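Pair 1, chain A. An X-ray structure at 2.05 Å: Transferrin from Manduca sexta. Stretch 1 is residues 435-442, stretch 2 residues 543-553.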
# COMPACT_ATOMS: atom_id res chain seq x y z
N PRO A 435 12.67 -10.05 -1.46
CA PRO A 435 13.96 -9.37 -1.32
C PRO A 435 14.94 -9.94 -2.33
O PRO A 435 14.70 -11.00 -2.91
CB PRO A 435 14.39 -9.68 0.11
CG PRO A 435 13.16 -10.20 0.79
CD PRO A 435 12.35 -10.84 -0.26
N ASN A 436 16.04 -9.23 -2.56
CA ASN A 436 17.12 -9.82 -3.33
C ASN A 436 17.74 -10.97 -2.54
O ASN A 436 17.69 -11.00 -1.31
CB ASN A 436 18.20 -8.80 -3.64
CG ASN A 436 17.70 -7.72 -4.58
OD1 ASN A 436 17.05 -8.01 -5.58
ND2 ASN A 436 17.97 -6.47 -4.22
N TYR A 437 18.32 -11.92 -3.27
CA TYR A 437 19.09 -13.00 -2.67
C TYR A 437 20.51 -13.01 -3.21
O TYR A 437 20.74 -12.80 -4.41
CB TYR A 437 18.45 -14.36 -2.94
CG TYR A 437 17.21 -14.59 -2.11
CD1 TYR A 437 16.08 -13.80 -2.29
CD2 TYR A 437 17.17 -15.57 -1.15
CE1 TYR A 437 14.95 -14.01 -1.53
CE2 TYR A 437 16.05 -15.78 -0.39
CZ TYR A 437 14.95 -15.00 -0.59
OH TYR A 437 13.82 -15.21 0.16
N ALA A 438 21.45 -13.27 -2.33
CA ALA A 438 22.78 -13.64 -2.76
C ALA A 438 22.75 -15.08 -3.27
O ALA A 438 22.31 -15.99 -2.56
CB ALA A 438 23.79 -13.49 -1.62
N VAL A 439 23.20 -15.29 -4.50
CA VAL A 439 23.13 -16.62 -5.09
C VAL A 439 24.51 -17.00 -5.59
O VAL A 439 25.46 -16.22 -5.54
CB VAL A 439 22.09 -16.73 -6.22
CG1 VAL A 439 20.77 -16.17 -5.75
CG2 VAL A 439 22.56 -16.02 -7.49
N ALA A 440 24.60 -18.26 -6.01
CA ALA A 440 25.82 -18.88 -6.51
C ALA A 440 25.51 -19.40 -7.91
O ALA A 440 24.77 -20.39 -8.05
CB ALA A 440 26.28 -20.02 -5.61
N VAL A 441 26.07 -18.75 -8.92
CA VAL A 441 25.79 -19.06 -10.32
C VAL A 441 26.87 -20.01 -10.82
O VAL A 441 28.07 -19.75 -10.61
CB VAL A 441 25.74 -17.78 -11.16
CG1 VAL A 441 25.36 -18.08 -12.59
CG2 VAL A 441 24.77 -16.77 -10.55
N VAL A 442 26.45 -21.11 -11.45
CA VAL A 442 27.34 -22.10 -12.04
C VAL A 442 26.91 -22.34 -13.49
O VAL A 442 25.76 -22.09 -13.86
CB VAL A 442 27.36 -23.43 -11.26
CG1 VAL A 442 28.16 -23.27 -9.96
CG2 VAL A 442 25.93 -23.95 -10.96
N PHE A 543 29.48 -15.67 -7.17
CA PHE A 543 28.66 -15.16 -6.07
C PHE A 543 28.23 -13.74 -6.44
O PHE A 543 28.99 -12.78 -6.31
CB PHE A 543 29.40 -15.18 -4.74
CG PHE A 543 29.94 -16.52 -4.39
CD1 PHE A 543 29.16 -17.42 -3.68
CD2 PHE A 543 31.21 -16.90 -4.79
CE1 PHE A 543 29.65 -18.68 -3.37
CE2 PHE A 543 31.70 -18.16 -4.49
CZ PHE A 543 30.92 -19.05 -3.78
N VAL A 544 26.98 -13.63 -6.88
CA VAL A 544 26.41 -12.38 -7.34
C VAL A 544 25.08 -12.22 -6.63
O VAL A 544 24.66 -13.09 -5.88
CB VAL A 544 26.25 -12.38 -8.87
CG1 VAL A 544 27.64 -12.42 -9.51
CG2 VAL A 544 25.41 -13.57 -9.32
N SER A 545 24.44 -11.08 -6.84
CA SER A 545 23.09 -10.89 -6.36
C SER A 545 22.12 -11.46 -7.36
O SER A 545 22.38 -11.45 -8.57
CB SER A 545 22.76 -9.41 -6.16
OG SER A 545 21.33 -9.26 -6.09
N SER A 546 20.96 -11.90 -6.87
CA SER A 546 19.89 -12.29 -7.78
C SER A 546 19.47 -11.14 -8.69
O SER A 546 19.05 -11.36 -9.83
CB SER A 546 18.69 -12.80 -6.98
OG SER A 546 18.20 -11.79 -6.14
N ALA A 547 19.62 -9.90 -8.21
CA ALA A 547 19.28 -8.73 -9.03
C ALA A 547 20.12 -8.63 -10.31
O ALA A 547 19.72 -7.95 -11.25
CB ALA A 547 19.45 -7.46 -8.19
N ASP A 548 21.27 -9.29 -10.36
CA ASP A 548 22.18 -9.21 -11.49
C ASP A 548 22.12 -10.44 -12.38
O ASP A 548 23.01 -10.62 -13.23
CB ASP A 548 23.63 -9.02 -11.01
CG ASP A 548 23.95 -7.57 -10.64
OD1 ASP A 548 23.11 -6.67 -10.89
OD2 ASP A 548 25.04 -7.35 -10.08
N LEU A 549 21.12 -11.28 -12.22
CA LEU A 549 21.08 -12.53 -12.99
C LEU A 549 20.75 -12.33 -14.48
O LEU A 549 20.93 -13.27 -15.25
CB LEU A 549 20.08 -13.50 -12.35
CG LEU A 549 20.52 -14.01 -10.97
CD1 LEU A 549 19.49 -14.92 -10.35
CD2 LEU A 549 21.89 -14.74 -11.03
N SER A 550 20.31 -11.13 -14.89
CA SER A 550 20.08 -10.83 -16.30
C SER A 550 21.36 -10.91 -17.12
O SER A 550 21.31 -11.11 -18.34
CB SER A 550 19.48 -9.44 -16.46
OG SER A 550 20.38 -8.45 -16.00
N HIS A 551 22.51 -10.72 -16.48
CA HIS A 551 23.79 -10.87 -17.14
C HIS A 551 24.18 -12.33 -17.38
O HIS A 551 25.32 -12.56 -17.80
CB HIS A 551 24.89 -10.17 -16.32
CG HIS A 551 24.65 -8.71 -16.11
ND1 HIS A 551 25.31 -7.74 -16.83
CD2 HIS A 551 23.83 -8.06 -15.25
CE1 HIS A 551 24.91 -6.55 -16.42
NE2 HIS A 551 24.01 -6.71 -15.46
N PHE A 552 23.30 -13.30 -17.11
CA PHE A 552 23.62 -14.72 -17.26
C PHE A 552 22.57 -15.39 -18.13
O PHE A 552 21.38 -15.33 -17.81
CB PHE A 552 23.66 -15.47 -15.93
CG PHE A 552 24.77 -15.06 -15.04
CD1 PHE A 552 24.59 -14.04 -14.13
CD2 PHE A 552 26.00 -15.68 -15.11
CE1 PHE A 552 25.62 -13.64 -13.29
CE2 PHE A 552 27.03 -15.31 -14.28
CZ PHE A 552 26.84 -14.28 -13.36
N ASP A 553 23.03 -16.08 -19.17
CA ASP A 553 22.14 -16.76 -20.10
C ASP A 553 21.42 -17.93 -19.42
O ASP A 553 22.05 -18.89 -18.96
CB ASP A 553 22.95 -17.23 -21.31
CG ASP A 553 22.10 -17.84 -22.40
OD1 ASP A 553 21.49 -18.90 -22.15
OD2 ASP A 553 22.05 -17.27 -23.51
O HOH W 1 16.01 -10.03 -6.91

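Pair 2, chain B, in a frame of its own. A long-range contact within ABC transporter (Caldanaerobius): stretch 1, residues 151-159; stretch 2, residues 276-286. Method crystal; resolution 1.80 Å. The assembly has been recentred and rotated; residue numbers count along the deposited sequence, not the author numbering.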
# COMPACT_ATOMS: atom_id res chain seq x y z
N ASP B 151 8.53 1.01 -6.39
CA ASP B 151 8.44 0.62 -4.98
C ASP B 151 7.59 -0.61 -4.65
O ASP B 151 6.88 -1.15 -5.50
CB ASP B 151 8.20 1.85 -4.05
CG ASP B 151 6.72 2.34 -3.98
OD1 ASP B 151 5.79 1.64 -4.40
OD2 ASP B 151 6.51 3.45 -3.42
N GLN B 152 7.75 -1.11 -3.44
CA GLN B 152 7.07 -2.30 -3.02
C GLN B 152 6.38 -1.99 -1.74
O GLN B 152 6.86 -1.17 -0.96
CB GLN B 152 7.98 -3.52 -2.86
CG GLN B 152 9.45 -3.30 -2.61
CD GLN B 152 10.22 -4.63 -2.45
OE1 GLN B 152 9.85 -5.51 -1.65
NE2 GLN B 152 11.31 -4.77 -3.23
N GLN B 153 5.22 -2.61 -1.54
CA GLN B 153 4.50 -2.45 -0.28
C GLN B 153 4.64 -3.68 0.60
O GLN B 153 4.99 -4.80 0.12
CB GLN B 153 2.97 -2.20 -0.58
CG GLN B 153 2.68 -0.91 -1.45
CD GLN B 153 1.17 -0.63 -1.73
OE1 GLN B 153 0.31 -1.41 -1.38
NE2 GLN B 153 0.87 0.46 -2.40
N ALA B 154 4.35 -3.49 1.90
CA ALA B 154 4.33 -4.59 2.84
C ALA B 154 3.40 -4.14 3.97
O ALA B 154 3.37 -2.94 4.30
CB ALA B 154 5.74 -4.86 3.36
N SER B 155 2.66 -5.10 4.53
CA SER B 155 1.77 -4.78 5.70
C SER B 155 2.57 -4.63 6.98
O SER B 155 3.40 -5.52 7.30
CB SER B 155 0.68 -5.84 5.88
OG SER B 155 1.21 -7.19 5.73
N VAL B 156 2.23 -3.63 7.81
CA VAL B 156 3.00 -3.41 9.03
C VAL B 156 2.05 -3.10 10.18
O VAL B 156 1.15 -2.30 10.00
CB VAL B 156 3.91 -2.18 8.90
CG1 VAL B 156 4.69 -1.89 10.19
CG2 VAL B 156 4.88 -2.37 7.73
N LEU B 157 2.31 -3.72 11.37
CA LEU B 157 1.73 -3.26 12.63
C LEU B 157 2.73 -2.29 13.26
O LEU B 157 3.87 -2.67 13.61
CB LEU B 157 1.33 -4.44 13.56
CG LEU B 157 0.77 -4.15 14.98
CD1 LEU B 157 -0.49 -3.28 14.98
CD2 LEU B 157 0.53 -5.46 15.72
N TYR B 158 2.29 -1.05 13.46
CA TYR B 158 3.09 -0.03 14.15
C TYR B 158 2.69 -0.00 15.61
O TYR B 158 1.51 0.08 15.91
CB TYR B 158 2.84 1.35 13.54
CG TYR B 158 3.21 1.42 12.08
CD1 TYR B 158 4.49 1.79 11.68
CD2 TYR B 158 2.27 1.18 11.08
CE1 TYR B 158 4.83 1.89 10.34
CE2 TYR B 158 2.60 1.26 9.73
CZ TYR B 158 3.87 1.61 9.37
OH TYR B 158 4.16 1.70 8.03
N ILE B 159 3.69 -0.07 16.50
CA ILE B 159 3.51 -0.09 17.95
C ILE B 159 4.13 1.19 18.51
O ILE B 159 5.32 1.43 18.30
CB ILE B 159 4.29 -1.33 18.54
CG1 ILE B 159 3.80 -2.62 17.91
CG2 ILE B 159 4.29 -1.40 20.08
CD1 ILE B 159 2.32 -2.78 18.12
N PHE B 276 -2.37 -0.01 11.79
CA PHE B 276 -1.99 -1.04 10.89
C PHE B 276 -2.18 -0.65 9.43
O PHE B 276 -3.20 -0.15 9.02
CB PHE B 276 -2.76 -2.32 11.21
CG PHE B 276 -2.50 -3.41 10.25
CD1 PHE B 276 -1.35 -4.17 10.35
CD2 PHE B 276 -3.38 -3.64 9.18
CE1 PHE B 276 -1.05 -5.15 9.43
CE2 PHE B 276 -3.06 -4.61 8.24
CZ PHE B 276 -1.93 -5.36 8.37
N GLY B 277 -1.15 -0.85 8.63
CA GLY B 277 -1.40 -0.49 7.28
C GLY B 277 -0.21 -0.77 6.44
O GLY B 277 0.53 -1.74 6.69
N GLY B 278 -0.09 0.05 5.42
CA GLY B 278 1.04 -0.05 4.52
C GLY B 278 2.33 0.48 5.13
O GLY B 278 2.34 1.42 5.98
N ASN B 279 3.44 -0.10 4.68
CA ASN B 279 4.73 0.43 5.04
C ASN B 279 4.88 1.94 4.64
O ASN B 279 5.72 2.65 5.22
CB ASN B 279 5.77 -0.39 4.28
CG ASN B 279 5.54 -0.30 2.79
OD1 ASN B 279 4.52 -0.80 2.26
ND2 ASN B 279 6.40 0.45 2.13
N PHE B 280 4.13 2.41 3.61
CA PHE B 280 4.30 3.78 3.02
C PHE B 280 3.88 4.84 4.02
O PHE B 280 4.33 6.03 3.96
CB PHE B 280 3.43 3.97 1.76
CG PHE B 280 2.09 3.23 1.85
CD1 PHE B 280 0.99 3.83 2.52
CD2 PHE B 280 1.92 1.99 1.21
CE1 PHE B 280 -0.24 3.15 2.56
CE2 PHE B 280 0.74 1.30 1.28
CZ PHE B 280 -0.35 1.90 1.94
N ASP B 281 3.03 4.39 4.97
CA ASP B 281 2.61 5.25 6.08
C ASP B 281 3.70 5.52 7.08
O ASP B 281 3.60 6.47 7.86
CB ASP B 281 1.32 4.73 6.74
CG ASP B 281 0.09 4.95 5.84
OD1 ASP B 281 0.18 5.77 4.86
OD2 ASP B 281 -0.94 4.29 6.14
N ALA B 282 4.77 4.75 7.05
CA ALA B 282 5.93 5.01 7.97
C ALA B 282 6.39 6.40 7.99
O ALA B 282 6.63 6.93 9.08
CB ALA B 282 7.10 4.11 7.64
N ALA B 283 6.50 7.03 6.81
CA ALA B 283 7.07 8.39 6.70
C ALA B 283 6.27 9.41 7.50
O ALA B 283 6.87 10.32 8.02
CB ALA B 283 7.17 8.85 5.23
N ALA B 284 4.95 9.21 7.64
CA ALA B 284 4.10 10.13 8.48
C ALA B 284 4.51 10.09 9.95
O ALA B 284 4.17 11.01 10.72
CB ALA B 284 2.62 9.80 8.35
N PHE B 285 5.21 9.03 10.36
CA PHE B 285 5.54 8.86 11.79
C PHE B 285 6.99 9.28 12.08
O PHE B 285 7.31 9.78 13.18
CB PHE B 285 5.25 7.41 12.33
CG PHE B 285 3.95 6.81 11.83
CD1 PHE B 285 2.84 7.61 11.61
CD2 PHE B 285 3.82 5.42 11.66
CE1 PHE B 285 1.65 7.06 11.17
CE2 PHE B 285 2.64 4.86 11.24
CZ PHE B 285 1.53 5.68 11.01
N VAL B 286 7.85 9.09 11.08
CA VAL B 286 9.28 9.27 11.28
C VAL B 286 9.92 10.31 10.34
O VAL B 286 11.10 10.66 10.49
CB VAL B 286 10.00 7.90 11.20
CG1 VAL B 286 9.38 6.95 12.24
CG2 VAL B 286 9.91 7.26 9.81
O HOH W 2 5.11 1.41 -0.55

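Pair 1 and pair 2 build the same junction: a strand lies antiparallel to the end of a second strand, which runs straight into a 3-10 turn. Fourteen central residues superpose with an RMSD of 0.5 Å over N, CA and C, and in each pair the strand axes approach to 4.8 Å.

The register is anchored by one hydrogen-bonded bridge, Val A439 with Val A544 in pair 1 and Val B156 with Gly B277 in pair 2. In pair 1, Val A439 N donates to Val A544 O at 3.0 Å and Val A544 N returns a longer bond to Val A439 O at 3.3 Å. The matching bonds in pair 2 are Val B156 N to Gly B277 O at 2.8 Å and Gly B277 N to Val B156 O at 3.0 Å.

The first residue of the turn, Ser A546 or Asn B279, follows a second shared rule. Its backbone and its side chain, in the p rotamer in both, grip a single residue of the first strand, at matching positions in the two pairs (Tyr A437 and Ala B154). Ser A546 N donates to Tyr A437 O at 2.6 Å while Ser A546 OG accepts from Tyr A437 N at 2.9 Å; Asn B279 N donates to Ala B154 O at 2.9 Å while Asn B279 OD1 accepts from Ala B154 N at 2.7 Å. The side-chain acceptor thus serves the strand where the second stretch has already bent into its turn. A water extends each grip: one bridges Asn A436 OD1 and Ser A546 OG, at 2.6 and 2.9 Å, and the other donates to Gln B152 O and accepts from Asn B279 ND2, both at 3.1 Å.

Packing under the turn is where the solutions part. Pair 1 fills the space with several aliphatic groups. Val A441 CG2 meets Val A544 CG2 at 3.5 Å and Leu A549 CD2 at 3.6 Å, and Val A441 CG1 sits over the face of the Phe A552 ring, 3.8 Å from its centroid. In pair 2 the corresponding positions are Tyr B158, Gly B277, Ala B282 and Phe B285: one large ring goes with small neighbours. Tyr B158 CE1 lies 4.2 Å from Ala B282 CB, and Tyr B158 OH donates to Gly B278 O at 2.8 Å, adding a polar tie that a valine cannot make. The phenylalanine is kept but its role turns: Phe B285 directs its edge at the face of Tyr B158, with the planes at 89°, whereas Phe A552 offers its face to a methyl.

The glycines of pair 2 also answer local demands. The backbone angles of Gly B277 would jam a CB against the preceding carbonyl, and a CB on Gly B278 would come within 2.0 Å of Phe B280 CE2. Pair 1 has Ser A545 at the latter position, with Ala A547 matching the phenylalanine; there Ser A545 OG accepts from Ala A547 N at 2.8 Å, bracing the turn from within.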